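Local atomic coordinates of galactan 1,3-beta-galactosidase (Phanerochaete chrysosporium, PDB entry 7BYS), a protein that probably hydrolyses beta-1,3-linked galactan from chain ends as a family 43 glycoside hydrolase, and carries a calcium-binding carbohydrate-binding module. Residues N158-K163 and G183-A188; L131-R136 and Y154-N159; N15-H20 and S49-S54. All coordinates share one frame; numbering follows the deposited sequence.

Contact 1 of 3, residues N158-K163 and G183-A188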
ATOM      1  N   ASN A 158      -4.843   3.495 -23.710  1.00 13.81           N
ATOM      2  CA  ASN A 158      -5.968   2.794 -23.085  1.00 14.39           C
ATOM      3  C   ASN A 158      -5.478   1.685 -22.157  1.00 15.98           C
ATOM      4  O   ASN A 158      -6.029   0.587 -22.122  1.00 14.97           O
ATOM      5  CB  ASN A 158      -6.966   2.271 -24.124  0.55 17.66           C
ATOM      6  CG  ASN A 158      -7.705   3.388 -24.839  0.55 19.03           C
ATOM      7  OD1 ASN A 158      -7.837   4.497 -24.320  0.55 26.55           O
ATOM      8  ND2 ASN A 158      -8.199   3.097 -26.036  0.55 28.13           N
ATOM      9  N   ASN A 159      -4.412   1.978 -21.411  1.00 13.20           N
ATOM     10  CA  ASN A 159      -3.754   1.106 -20.439  1.00 13.06           C
ATOM     11  C   ASN A 159      -2.983  -0.052 -21.067  1.00 14.56           C
ATOM     12  O   ASN A 159      -2.378  -0.837 -20.335  1.00 14.54           O
ATOM     13  CB  ASN A 159      -4.700   0.586 -19.342  1.00 14.41           C
ATOM     14  CG  ASN A 159      -5.053   1.654 -18.312  1.00 14.48           C
ATOM     15  OD1 ASN A 159      -4.394   2.686 -18.209  1.00 13.78           O
ATOM     16  ND2 ASN A 159      -6.085   1.390 -17.527  1.00 16.46           N
ATOM     17  N   GLN A 160      -2.947  -0.167 -22.395  1.00 12.21           N
ATOM     18  CA  GLN A 160      -2.357  -1.353 -23.008  1.00 14.38           C
ATOM     19  C   GLN A 160      -0.834  -1.308 -23.075  1.00 11.95           C
ATOM     20  O   GLN A 160      -0.195  -2.356 -22.968  1.00 12.71           O
ATOM     21  CB  GLN A 160      -2.925  -1.574 -24.410  1.00 13.65           C
ATOM     22  CG  GLN A 160      -4.435  -1.726 -24.432  1.00 16.43           C
ATOM     23  CD  GLN A 160      -4.907  -2.762 -23.433  1.00 18.91           C
ATOM     24  OE1 GLN A 160      -4.665  -3.963 -23.603  1.00 22.79           O
ATOM     25  NE2 GLN A 160      -5.552  -2.304 -22.363  1.00 20.39           N
ATOM     26  N   ASN A 161      -0.236  -0.133 -23.246  1.00 11.90           N
ATOM     27  CA  ASN A 161       1.191  -0.006 -23.515  1.00 13.16           C
ATOM     28  C   ASN A 161       1.821   0.805 -22.396  1.00 11.30           C
ATOM     29  O   ASN A 161       1.404   1.942 -22.142  1.00 12.69           O
ATOM     30  CB  ASN A 161       1.439   0.692 -24.858  1.00 12.98           C
ATOM     31  CG  ASN A 161       0.754  -0.014 -26.019  1.00 17.80           C
ATOM     32  OD1 ASN A 161       0.564  -1.229 -26.002  1.00 15.53           O
ATOM     33  ND2 ASN A 161       0.372   0.755 -27.032  1.00 21.06           N
ATOM     34  N   PHE A 162       2.829   0.234 -21.751  1.00  9.40           N
ATOM     35  CA  PHE A 162       3.494   0.891 -20.637  1.00  9.49           C
ATOM     36  C   PHE A 162       4.713   1.655 -21.134  1.00  9.24           C
ATOM     37  O   PHE A 162       5.563   1.094 -21.835  1.00 11.43           O
ATOM     38  CB  PHE A 162       3.939  -0.122 -19.582  1.00 11.85           C
ATOM     39  CG  PHE A 162       4.525   0.533 -18.382  1.00  9.08           C
ATOM     40  CD1 PHE A 162       3.697   1.143 -17.453  1.00 11.10           C
ATOM     41  CD2 PHE A 162       5.897   0.604 -18.208  1.00 10.34           C
ATOM     42  CE1 PHE A 162       4.237   1.794 -16.349  1.00 11.03           C
ATOM     43  CE2 PHE A 162       6.442   1.259 -17.121  1.00 11.45           C
ATOM     44  CZ  PHE A 162       5.614   1.852 -16.199  1.00 13.05           C
ATOM     45  N   LYS A 163       4.821   2.919 -20.738  1.00  8.97           N
ATOM     46  CA  LYS A 163       5.832   3.809 -21.277  1.00  9.57           C
ATOM     47  C   LYS A 163       6.700   4.413 -20.182  1.00  8.81           C
ATOM     48  O   LYS A 163       6.231   4.703 -19.071  1.00  9.13           O
ATOM     49  CB  LYS A 163       5.183   4.932 -22.075  1.00  9.90           C
ATOM     50  CG  LYS A 163       4.548   4.431 -23.358  1.00 11.03           C
ATOM     51  CD  LYS A 163       3.792   5.514 -24.103  1.00 12.31           C
ATOM     52  CE  LYS A 163       3.151   4.925 -25.360  1.00 13.01           C
ATOM     53  NZ  LYS A 163       2.122   5.853 -25.918  1.00 16.24           N
ATOM     54  N   GLY A 183       1.459  -3.808 -25.159  1.00 14.60           N
ATOM     55  CA  GLY A 183       0.585  -4.879 -24.728  1.00 15.39           C
ATOM     56  C   GLY A 183       0.809  -5.365 -23.315  1.00 14.21           C
ATOM     57  O   GLY A 183       0.231  -6.382 -22.933  1.00 18.11           O
ATOM     58  N   ALA A 184       1.606  -4.654 -22.516  1.00 13.16           N
ATOM     59  CA  ALA A 184       1.996  -5.117 -21.190  1.00 13.29           C
ATOM     60  C   ALA A 184       0.908  -4.957 -20.133  1.00 13.28           C
ATOM     61  O   ALA A 184       0.971  -5.639 -19.106  1.00 14.09           O
ATOM     62  CB  ALA A 184       3.267  -4.396 -20.752  1.00 14.61           C
ATOM     63  N   THR A 185      -0.075  -4.084 -20.360  1.00 12.34           N
ATOM     64  CA  THR A 185      -1.180  -3.828 -19.423  1.00 13.50           C
ATOM     65  C   THR A 185      -0.687  -3.633 -17.991  1.00 12.13           C
ATOM     66  O   THR A 185      -1.173  -4.258 -17.044  1.00 13.14           O
ATOM     67  CB  THR A 185      -2.302  -4.880 -19.498  1.00 16.81           C
ATOM     68  OG1 THR A 185      -1.828  -6.158 -19.041  1.00 18.18           O
ATOM     69  CG2 THR A 185      -2.862  -4.988 -20.923  1.00 18.49           C
ATOM     70  N   LEU A 186       0.287  -2.751 -17.842  1.00 10.84           N
ATOM     71  CA  LEU A 186       0.882  -2.475 -16.543  1.00  9.80           C
ATOM     72  C   LEU A 186       0.381  -1.146 -16.010  1.00 10.60           C
ATOM     73  O   LEU A 186       0.203  -0.183 -16.764  1.00 11.43           O
ATOM     74  CB  LEU A 186       2.412  -2.441 -16.631  1.00 12.02           C
ATOM     75  CG  LEU A 186       3.106  -3.761 -16.994  1.00 10.94           C
ATOM     76  CD1 LEU A 186       4.567  -3.530 -17.288  1.00 13.42           C
ATOM     77  CD2 LEU A 186       2.921  -4.805 -15.899  1.00 13.44           C
ATOM     78  N   GLU A 187       0.184  -1.085 -14.699  1.00  9.05           N
ATOM     79  CA  GLU A 187      -0.131   0.187 -14.062  1.00 10.71           C
ATOM     80  C   GLU A 187       0.540   0.232 -12.692  1.00  8.43           C
ATOM     81  O   GLU A 187       1.418  -0.580 -12.379  1.00  8.85           O
ATOM     82  CB  GLU A 187      -1.636   0.477 -14.085  1.00 14.94           C
ATOM     83  CG  GLU A 187      -2.464  -0.480 -13.261  1.00 13.21           C
ATOM     84  CD  GLU A 187      -3.954  -0.139 -13.308  1.00 17.14           C
ATOM     85  OE1 GLU A 187      -4.353   0.757 -14.082  1.00 16.30           O
ATOM     86  OE2 GLU A 187      -4.732  -0.768 -12.564  1.00 20.97           O
ATOM     87  N   ALA A 188       0.165   1.232 -11.890  1.00  8.20           N
ATOM     88  CA  ALA A 188       0.741   1.455 -10.564  1.00  8.32           C
ATOM     89  C   ALA A 188       2.265   1.303 -10.532  1.00  7.37           C
ATOM     90  O   ALA A 188       2.811   0.532  -9.719  1.00  8.46           O
ATOM     91  CB  ALA A 188       0.068   0.520  -9.554  1.00  9.63           C
TER
HETATM   92  O   HOH W   1      -3.733   3.117 -15.452  1.00 11.62           O
HETATM   93  O   HOH W   2       0.346  -0.274 -19.513  1.00 13.63           O

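Contact 2 of 3, residues L131-R136 and Y154-N159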
ATOM      1  N   LEU A 131       3.294  13.702 -24.854  1.00 13.57           N
ATOM      2  CA  LEU A 131       3.494  13.456 -26.287  1.00 14.29           C
ATOM      3  C   LEU A 131       2.180  13.203 -27.019  1.00 16.85           C
ATOM      4  O   LEU A 131       2.158  12.546 -28.067  1.00 18.72           O
ATOM      5  CB  LEU A 131       4.518  12.346 -26.550  1.00 17.80           C
ATOM      6  CG  LEU A 131       5.838  12.534 -25.792  1.00 16.63           C
ATOM      7  CD1 LEU A 131       6.700  11.318 -25.945  1.00 22.74           C
ATOM      8  CD2 LEU A 131       6.584  13.784 -26.265  1.00 23.92           C
ATOM      9  N   GLY A 132       1.078  13.710 -26.472  1.00 16.20           N
ATOM     10  CA  GLY A 132      -0.226  13.556 -27.071  1.00 15.81           C
ATOM     11  C   GLY A 132      -0.907  12.227 -26.821  1.00 19.38           C
ATOM     12  O   GLY A 132      -2.010  12.018 -27.335  1.00 20.99           O
ATOM     13  N   ALA A 133      -0.295  11.327 -26.058  1.00 15.92           N
ATOM     14  CA  ALA A 133      -0.848  10.002 -25.801  1.00 12.69           C
ATOM     15  C   ALA A 133      -1.432   9.937 -24.396  1.00 13.49           C
ATOM     16  O   ALA A 133      -1.199  10.810 -23.561  1.00 13.21           O
ATOM     17  CB  ALA A 133       0.230   8.925 -25.981  1.00 15.93           C
ATOM     18  N   ASP A 134      -2.214   8.884 -24.156  1.00 13.68           N
ATOM     19  CA  ASP A 134      -2.839   8.673 -22.859  1.00 12.96           C
ATOM     20  C   ASP A 134      -1.791   8.533 -21.767  1.00 10.42           C
ATOM     21  O   ASP A 134      -0.719   7.949 -21.960  1.00 11.67           O
ATOM     22  CB  ASP A 134      -3.611   7.353 -22.854  1.00 12.20           C
ATOM     23  CG  ASP A 134      -4.886   7.401 -23.659  1.00 16.37           C
ATOM     24  OD1 ASP A 134      -5.240   8.477 -24.199  1.00 16.51           O
ATOM     25  OD2 ASP A 134      -5.541   6.334 -23.745  1.00 16.58           O
ATOM     26  N   SER A 135      -2.146   9.030 -20.591  1.00 10.38           N
ATOM     27  CA  SER A 135      -1.426   8.707 -19.365  1.00 10.21           C
ATOM     28  C   SER A 135      -2.460   8.535 -18.267  1.00 10.00           C
ATOM     29  O   SER A 135      -3.236   9.458 -17.994  1.00 10.11           O
ATOM     30  CB  SER A 135      -0.439   9.822 -19.013  1.00 11.37           C
ATOM     31  OG  SER A 135       0.268   9.530 -17.816  1.00 10.99           O
ATOM     32  N   ARG A 136      -2.474   7.358 -17.638  1.00  9.50           N
ATOM     33  CA  ARG A 136      -3.368   7.122 -16.511  1.00 11.54           C
ATOM     34  C   ARG A 136      -2.538   6.920 -15.247  1.00 10.37           C
ATOM     35  O   ARG A 136      -1.930   7.884 -14.776  1.00 10.11           O
ATOM     36  CB  ARG A 136      -4.392   6.025 -16.824  1.00  9.58           C
ATOM     37  CG  ARG A 136      -5.455   6.528 -17.788  1.00 11.02           C
ATOM     38  CD  ARG A 136      -6.503   5.469 -18.100  1.00 12.13           C
ATOM     39  NE  ARG A 136      -7.557   5.988 -18.970  1.00 14.56           N
ATOM     40  CZ  ARG A 136      -7.472   6.057 -20.296  1.00 12.48           C
ATOM     41  NH1 ARG A 136      -6.379   5.668 -20.935  1.00 14.67           N
ATOM     42  NH2 ARG A 136      -8.492   6.551 -20.991  1.00 15.05           N
ATOM     43  N   TYR A 154       4.360   5.477 -17.077  1.00  7.79           N
ATOM     44  CA  TYR A 154       2.922   5.661 -17.257  1.00  7.31           C
ATOM     45  C   TYR A 154       2.254   4.572 -18.080  1.00  9.28           C
ATOM     46  O   TYR A 154       2.805   4.097 -19.074  1.00  8.95           O
ATOM     47  CB  TYR A 154       2.572   7.038 -17.839  1.00  8.52           C
ATOM     48  CG  TYR A 154       3.239   7.455 -19.139  1.00  8.57           C
ATOM     49  CD1 TYR A 154       4.618   7.623 -19.233  1.00  8.97           C
ATOM     50  CD2 TYR A 154       2.468   7.770 -20.254  1.00  8.33           C
ATOM     51  CE1 TYR A 154       5.208   8.064 -20.409  1.00  8.35           C
ATOM     52  CE2 TYR A 154       3.057   8.211 -21.437  1.00 10.04           C
ATOM     53  CZ  TYR A 154       4.427   8.352 -21.502  1.00 10.15           C
ATOM     54  OH  TYR A 154       5.046   8.797 -22.653  1.00 13.12           O
ATOM     55  N   ALA A 155       1.024   4.244 -17.682  1.00  9.05           N
ATOM     56  CA  ALA A 155       0.136   3.396 -18.465  1.00  7.79           C
ATOM     57  C   ALA A 155      -0.484   4.241 -19.570  1.00  9.20           C
ATOM     58  O   ALA A 155      -1.143   5.253 -19.301  1.00 10.00           O
ATOM     59  CB  ALA A 155      -0.949   2.826 -17.554  1.00 10.44           C
ATOM     60  N   SER A 156      -0.268   3.836 -20.811  1.00 11.06           N
ATOM     61  CA  SER A 156      -0.659   4.633 -21.962  1.00 10.34           C
ATOM     62  C   SER A 156      -1.524   3.782 -22.888  1.00 12.84           C
ATOM     63  O   SER A 156      -1.752   2.591 -22.643  1.00 12.02           O
ATOM     64  CB  SER A 156       0.593   5.177 -22.667  1.00 10.70           C
ATOM     65  OG  SER A 156       0.253   6.134 -23.662  1.00 12.94           O
ATOM     66  N   ASP A 157      -2.037   4.422 -23.943  1.00 14.53           N
ATOM     67  CA  ASP A 157      -2.810   3.759 -24.998  1.00 16.19           C
ATOM     68  C   ASP A 157      -3.908   2.859 -24.419  1.00 14.76           C
ATOM     69  O   ASP A 157      -3.909   1.637 -24.583  1.00 14.63           O
ATOM     70  CB  ASP A 157      -1.893   3.028 -25.987  1.00 15.19           C
ATOM     71  CG  ASP A 157      -0.814   3.941 -26.573  1.00 16.93           C
ATOM     72  OD1 ASP A 157      -1.116   5.116 -26.855  1.00 24.51           O
ATOM     73  OD2 ASP A 157       0.341   3.499 -26.722  1.00 21.37           O
ATOM     74  N   ASN A 158      -4.843   3.495 -23.710  1.00 13.81           N
ATOM     75  CA  ASN A 158      -5.968   2.794 -23.085  1.00 14.39           C
ATOM     76  C   ASN A 158      -5.478   1.685 -22.157  1.00 15.98           C
ATOM     77  O   ASN A 158      -6.029   0.587 -22.122  1.00 14.97           O
ATOM     78  CB  ASN A 158      -6.966   2.271 -24.124  0.55 17.66           C
ATOM     79  CG  ASN A 158      -7.705   3.388 -24.839  0.55 19.03           C
ATOM     80  OD1 ASN A 158      -7.837   4.497 -24.320  0.55 26.55           O
ATOM     81  ND2 ASN A 158      -8.199   3.097 -26.036  0.55 28.13           N
ATOM     82  N   ASN A 159      -4.412   1.978 -21.411  1.00 13.20           N
ATOM     83  CA  ASN A 159      -3.754   1.106 -20.439  1.00 13.06           C
ATOM     84  C   ASN A 159      -2.983  -0.052 -21.067  1.00 14.56           C
ATOM     85  O   ASN A 159      -2.378  -0.837 -20.335  1.00 14.54           O
ATOM     86  CB  ASN A 159      -4.700   0.586 -19.342  1.00 14.41           C
ATOM     87  CG  ASN A 159      -5.053   1.654 -18.312  1.00 14.48           C
ATOM     88  OD1 ASN A 159      -4.394   2.686 -18.209  1.00 13.78           O
ATOM     89  ND2 ASN A 159      -6.085   1.390 -17.527  1.00 16.46           N
TER
HETATM   90  O   HOH W   3      -2.744   6.922 -26.156  1.00 19.81           O
HETATM   91  O   HOH W   4      -3.774   4.587 -20.104  1.00 12.40           O

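Contact 3 of 3, residues N15-H20 and S49-S54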
ATOM      1  N   ASN A  15      -5.340  11.436  13.931  1.00 13.36           N
ATOM      2  CA  ASN A  15      -6.276  11.309  12.829  1.00 12.49           C
ATOM      3  C   ASN A  15      -5.735  10.300  11.828  1.00 13.44           C
ATOM      4  O   ASN A  15      -4.525  10.186  11.623  1.00 13.89           O
ATOM      5  CB  ASN A  15      -6.450  12.652  12.126  1.00 16.07           C
ATOM      6  CG  ASN A  15      -7.134  13.675  13.002  1.00 17.20           C
ATOM      7  OD1 ASN A  15      -8.133  13.367  13.653  1.00 18.27           O
ATOM      8  ND2 ASN A  15      -6.605  14.898  13.020  1.00 15.54           N
ATOM      9  N   THR A  16      -6.643   9.551  11.216  1.00 12.49           N
ATOM     10  CA  THR A  16      -6.241   8.576  10.209  1.00 13.55           C
ATOM     11  C   THR A  16      -5.511   9.264   9.056  1.00 11.35           C
ATOM     12  O   THR A  16      -5.955  10.299   8.549  1.00 12.14           O
ATOM     13  CB  THR A  16      -7.469   7.828   9.693  0.58 17.20           C
ATOM     14  OG1 THR A  16      -8.247   7.376  10.809  0.58 19.86           O
ATOM     15  CG2 THR A  16      -7.045   6.623   8.862  0.58 19.40           C
ATOM     16  N   ILE A  17      -4.359   8.710   8.675  1.00 11.10           N
ATOM     17  CA  ILE A  17      -3.583   9.276   7.575  1.00  9.34           C
ATOM     18  C   ILE A  17      -4.370   9.132   6.282  1.00 10.23           C
ATOM     19  O   ILE A  17      -4.929   8.061   5.996  1.00 10.66           O
ATOM     20  CB  ILE A  17      -2.223   8.571   7.482  1.00 10.13           C
ATOM     21  CG1 ILE A  17      -1.375   8.934   8.704  1.00 12.06           C
ATOM     22  CG2 ILE A  17      -1.499   8.949   6.180  1.00 10.39           C
ATOM     23  CD1 ILE A  17      -0.103   8.136   8.830  1.00 12.08           C
ATOM     24  N   GLN A  18      -4.431  10.216   5.503  1.00 10.17           N
ATOM     25  CA  GLN A  18      -5.136  10.281   4.224  1.00  8.19           C
ATOM     26  C   GLN A  18      -4.125  10.637   3.140  1.00 10.35           C
ATOM     27  O   GLN A  18      -4.020  11.795   2.729  1.00 10.73           O
ATOM     28  CB  GLN A  18      -6.258  11.301   4.292  1.00 11.90           C
ATOM     29  CG  GLN A  18      -7.397  10.861   5.209  1.00 11.18           C
ATOM     30  CD  GLN A  18      -8.207   9.734   4.618  1.00 12.11           C
ATOM     31  OE1 GLN A  18      -8.071   9.411   3.441  1.00 12.71           O
ATOM     32  NE2 GLN A  18      -9.053   9.119   5.437  1.00 15.16           N
ATOM     33  N   ALA A  19      -3.381   9.636   2.681  1.00  9.27           N
ATOM     34  CA  ALA A  19      -2.322   9.837   1.693  1.00  9.02           C
ATOM     35  C   ALA A  19      -2.223   8.592   0.806  1.00  8.12           C
ATOM     36  O   ALA A  19      -1.203   7.907   0.726  1.00  8.75           O
ATOM     37  CB  ALA A  19      -1.009  10.188   2.388  1.00  9.80           C
ATOM     38  N   HIS A  20      -3.326   8.257   0.144  1.00  8.48           N
ATOM     39  CA  HIS A  20      -3.371   7.100  -0.742  1.00  7.93           C
ATOM     40  C   HIS A  20      -2.651   7.405  -2.052  1.00  8.89           C
ATOM     41  O   HIS A  20      -2.518   8.560  -2.453  1.00  9.09           O
ATOM     42  CB  HIS A  20      -4.834   6.719  -0.955  1.00  9.39           C
ATOM     43  CG  HIS A  20      -5.628   6.718   0.320  1.00  9.96           C
ATOM     44  ND1 HIS A  20      -5.689   5.623   1.154  1.00 11.56           N
ATOM     45  CD2 HIS A  20      -6.354   7.692   0.923  1.00  9.68           C
ATOM     46  CE1 HIS A  20      -6.432   5.912   2.209  1.00  8.59           C
ATOM     47  NE2 HIS A  20      -6.858   7.159   2.091  1.00 10.09           N
ATOM     48  N   SER A  49      -2.516  15.662   0.223  1.00  9.39           N
ATOM     49  CA  SER A  49      -2.022  15.873   1.567  1.00  9.28           C
ATOM     50  C   SER A  49      -0.498  15.918   1.597  1.00 11.08           C
ATOM     51  O   SER A  49       0.186  15.542   0.636  1.00 10.97           O
ATOM     52  CB  SER A  49      -2.508  14.749   2.473  1.00 10.78           C
ATOM     53  OG  SER A  49      -2.104  13.498   1.924  1.00 11.73           O
ATOM     54  N   CYS A  50       0.031  16.390   2.724  1.00 10.42           N
ATOM     55  CA  CYS A  50       1.468  16.470   2.934  1.00 10.65           C
ATOM     56  C   CYS A  50       1.751  16.167   4.393  1.00 11.55           C
ATOM     57  O   CYS A  50       1.337  16.934   5.272  1.00 13.50           O
ATOM     58  CB  CYS A  50       1.983  17.875   2.591  1.00 11.77           C
ATOM     59  SG  CYS A  50       3.810  17.934   2.356  1.00 14.23           S
ATOM     60  N   TYR A  51       2.464  15.071   4.643  1.00 10.73           N
ATOM     61  CA  TYR A  51       2.870  14.667   5.982  1.00 12.04           C
ATOM     62  C   TYR A  51       4.387  14.600   6.037  1.00 11.58           C
ATOM     63  O   TYR A  51       5.030  14.197   5.068  1.00 11.17           O
ATOM     64  CB  TYR A  51       2.332  13.274   6.329  1.00 10.83           C
ATOM     65  CG  TYR A  51       0.832  13.141   6.365  1.00 10.80           C
ATOM     66  CD1 TYR A  51       0.106  13.006   5.199  1.00  9.83           C
ATOM     67  CD2 TYR A  51       0.148  13.124   7.580  1.00  9.40           C
ATOM     68  CE1 TYR A  51      -1.268  12.881   5.224  1.00  9.06           C
ATOM     69  CE2 TYR A  51      -1.234  12.993   7.621  1.00  9.20           C
ATOM     70  CZ  TYR A  51      -1.938  12.872   6.443  1.00 10.01           C
ATOM     71  OH  TYR A  51      -3.311  12.735   6.426  1.00 10.81           O
ATOM     72  N   THR A  52       4.955  14.963   7.181  1.00 11.97           N
ATOM     73  CA  THR A  52       6.400  14.940   7.345  1.00 11.49           C
ATOM     74  C   THR A  52       6.814  13.981   8.458  1.00 12.10           C
ATOM     75  O   THR A  52       6.064  13.739   9.410  1.00 11.22           O
ATOM     76  CB  THR A  52       6.951  16.337   7.636  1.00 11.80           C
ATOM     77  OG1 THR A  52       6.477  16.766   8.913  1.00 15.26           O
ATOM     78  CG2 THR A  52       6.512  17.334   6.574  1.00 15.80           C
ATOM     79  N   SER A  53       8.023  13.430   8.333  1.00 11.94           N
ATOM     80  CA  SER A  53       8.560  12.555   9.364  1.00 12.36           C
ATOM     81  C   SER A  53      10.068  12.476   9.203  1.00 13.91           C
ATOM     82  O   SER A  53      10.596  12.658   8.106  1.00 13.75           O
ATOM     83  CB  SER A  53       7.969  11.148   9.208  0.60 13.50           C
ATOM     84  OG  SER A  53       8.560  10.212  10.087  0.60 11.40           O
ATOM     85  N   SER A  54      10.754  12.192  10.306  1.00 13.82           N
ATOM     86  CA  SER A  54      12.171  11.865  10.255  1.00 16.14           C
ATOM     87  C   SER A  54      12.445  10.373  10.359  1.00 15.92           C
ATOM     88  O   SER A  54      13.590   9.955  10.134  1.00 19.00           O
ATOM     89  CB  SER A  54      12.915  12.596  11.370  1.00 19.09           C
ATOM     90  OG  SER A  54      12.532  12.071  12.628  0.63 19.12           O
TER
HETATM   91  O   HOH W   5      -4.525  12.737   8.753  1.00 14.56           O

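Contact 1 of 3, residues N158-K163 and G183-A188
The carbonyl of Gln160 anchors the turn at 183-185. Thr185 N donates to Gln160 O over 3.1 Å, nearly straight at 174° at the hydrogen, though it arrives from above the carbonyl plane. One residue earlier, Asn159 O receives a CA-H...O contact from Thr185 CA at 3.3 Å, so two successive carbonyls face one residue. Asn161 OD1 accepts from Gly183 N at 2.9 Å, in the plane of the amide. Asparagine suits this place because its short amide can accept there while ND2 donates to Asp157. Glycine adopts the positive phi of residue 183 (73°) easily. Thr185 CG2 runs alongside the end of Gln160, 3.4 Å from Gln160 OE1. The apolar contact comes from Phe162, whose CG is anti to the backbone N (chi1 -175°); Phe162 CD1 meets Leu186 CB at 3.9 Å, the side chains crossing at about a right angle. Two waters complete the junction: one donates to both Asn159 O and Leu186 O, bridging two acceptors, and the other donates to Asn159 OD1 at 2.9 Å and to Glu187 OE1 at 2.8 Å.

The family 43 catalytic domain is a five-bladed beta-propeller, and here strand 161-167 of one blade meets the chain leading into the next. Gln160 and Asn161 form a classic beta bulge opposite Ser156 at the start of that strand.

The bent Gln160 chain is held by an almost straight bond from its NE2 to Asn158 O. Farther out, Leu153 and Leu200 pack against Phe162, and the extended Glu187 reaches Gln242 in a weak bond and lies close to the carboxylate of Asp137, which would probably raise the proton affinity of one of the two. Gln242 and Asp137 bind galactose in another structure of this protein, so the junction borders the substrate site.

Contact 2 of 3, residues L131-R136 and Y154-N159
Residues 131-136 link strand 123-128 of one propeller blade to 138-142 of the next, against the end of strand 150-156. Leu131 sits beside an N-linked sugar. Ala133 follows with a methyl small enough to sit 3.6 Å from Ser156 OG. Asp134 carries the contact at both ends. Its carbonyl O accepts from Ser156 OG at 2.7 Å, in plane and on a lone pair, and lies at the edge of the Tyr154 ring, whose hydroxyl pairs with Ser165. Its carboxylate, with CG anti to the carbonyl carbon, takes Asn158 N on the anti lone pair of OD2 at 2.9 Å, while Arg136 NH1 meets OD2 from above the carboxylate plane in a 3.0 Å salt bridge. An alanine at Asp134 would remove both of these bonds and would probably loosen the turn at 157-158 and the guanidinium. Ser135 OG touches Tyr154 CB at 3.4 Å. Arg136 N donates to Ala155 O at 3.0 Å, and the extended side chain passes Asn159 OD1 with its CD at 3.5 Å; one water links NH1 to the backbone N and OD1 of Asn159. With OD2 gripped twice and OD1 salt-bridged to Lys129, Asp134 is likely to stay ionised.

Contact 3 of 3, residues N15-H20 and S49-S54
Tyr51 reaches from its strand to the loop 15-20 with CG anti to the carbonyl carbon, which brings the phenol end up to the backbone of Gln18. There Tyr51 OH accepts from Gln18 N at 2.9 Å, almost straight at 172°, and in turn donates to a water 2.6 Å away, which donates in turn to Thr16 O. Tyrosine suits the place because one hydroxyl both accepts and donates while the ring offers a flat face to Ile17 and carbon atoms to Ala19. Ile17 places CG2, anti to its own backbone N, over one ring face, 4.2 Å from the Tyr51 centroid and 19° off the normal: a CH-pi contact offset toward the rim. Ala19 CB adds an apolar touch at Tyr51 CE1, 3.9 Å away.

Ser49 holds OG in the crowded position between its backbone N and carbonyl carbon (chi1 56°), and from there OG donates to Gln18 O at 2.7 Å on a lone pair. Both backbone polar groups of Gln18 are thus satisfied by side chains. The Gln18 chain itself bends at chi2, away from the strand, so that OE1 accepts from His20 NE2 at 2.9 Å as well as from Lys38 N.

Tyr270 bonds the loop from another blade, through Ile17 O and Ala19 N. Strand 48-53 runs between strands 30-36 and 60-61, and Cys50 is disulfide-bonded to Cys119.

Overall arrangement
Contacts 1 and 2 are neighbours, with centres 8 Å apart and Asn158 and Asn159 in common. Strands 150-156 and 161-167 pair between them, with a probable backbone bond from Tyr154 N to Lys163 O at 2.8 Å. Contact 3 lies in a different blade, its centre 29 Å from each of the other two and its nearest atoms about 11 Å from contact 1. Contact 1 lies nearest the galactose site, empty in this chain: between side chains, Glu187 is about 3 Å from Asp137 and Gln242. Contact 2 borders it less closely, the side chain of Ala155 about 5 Å from that of Asp137, and contact 3 stands apart, with Ala19 about 11 Å from Arg82.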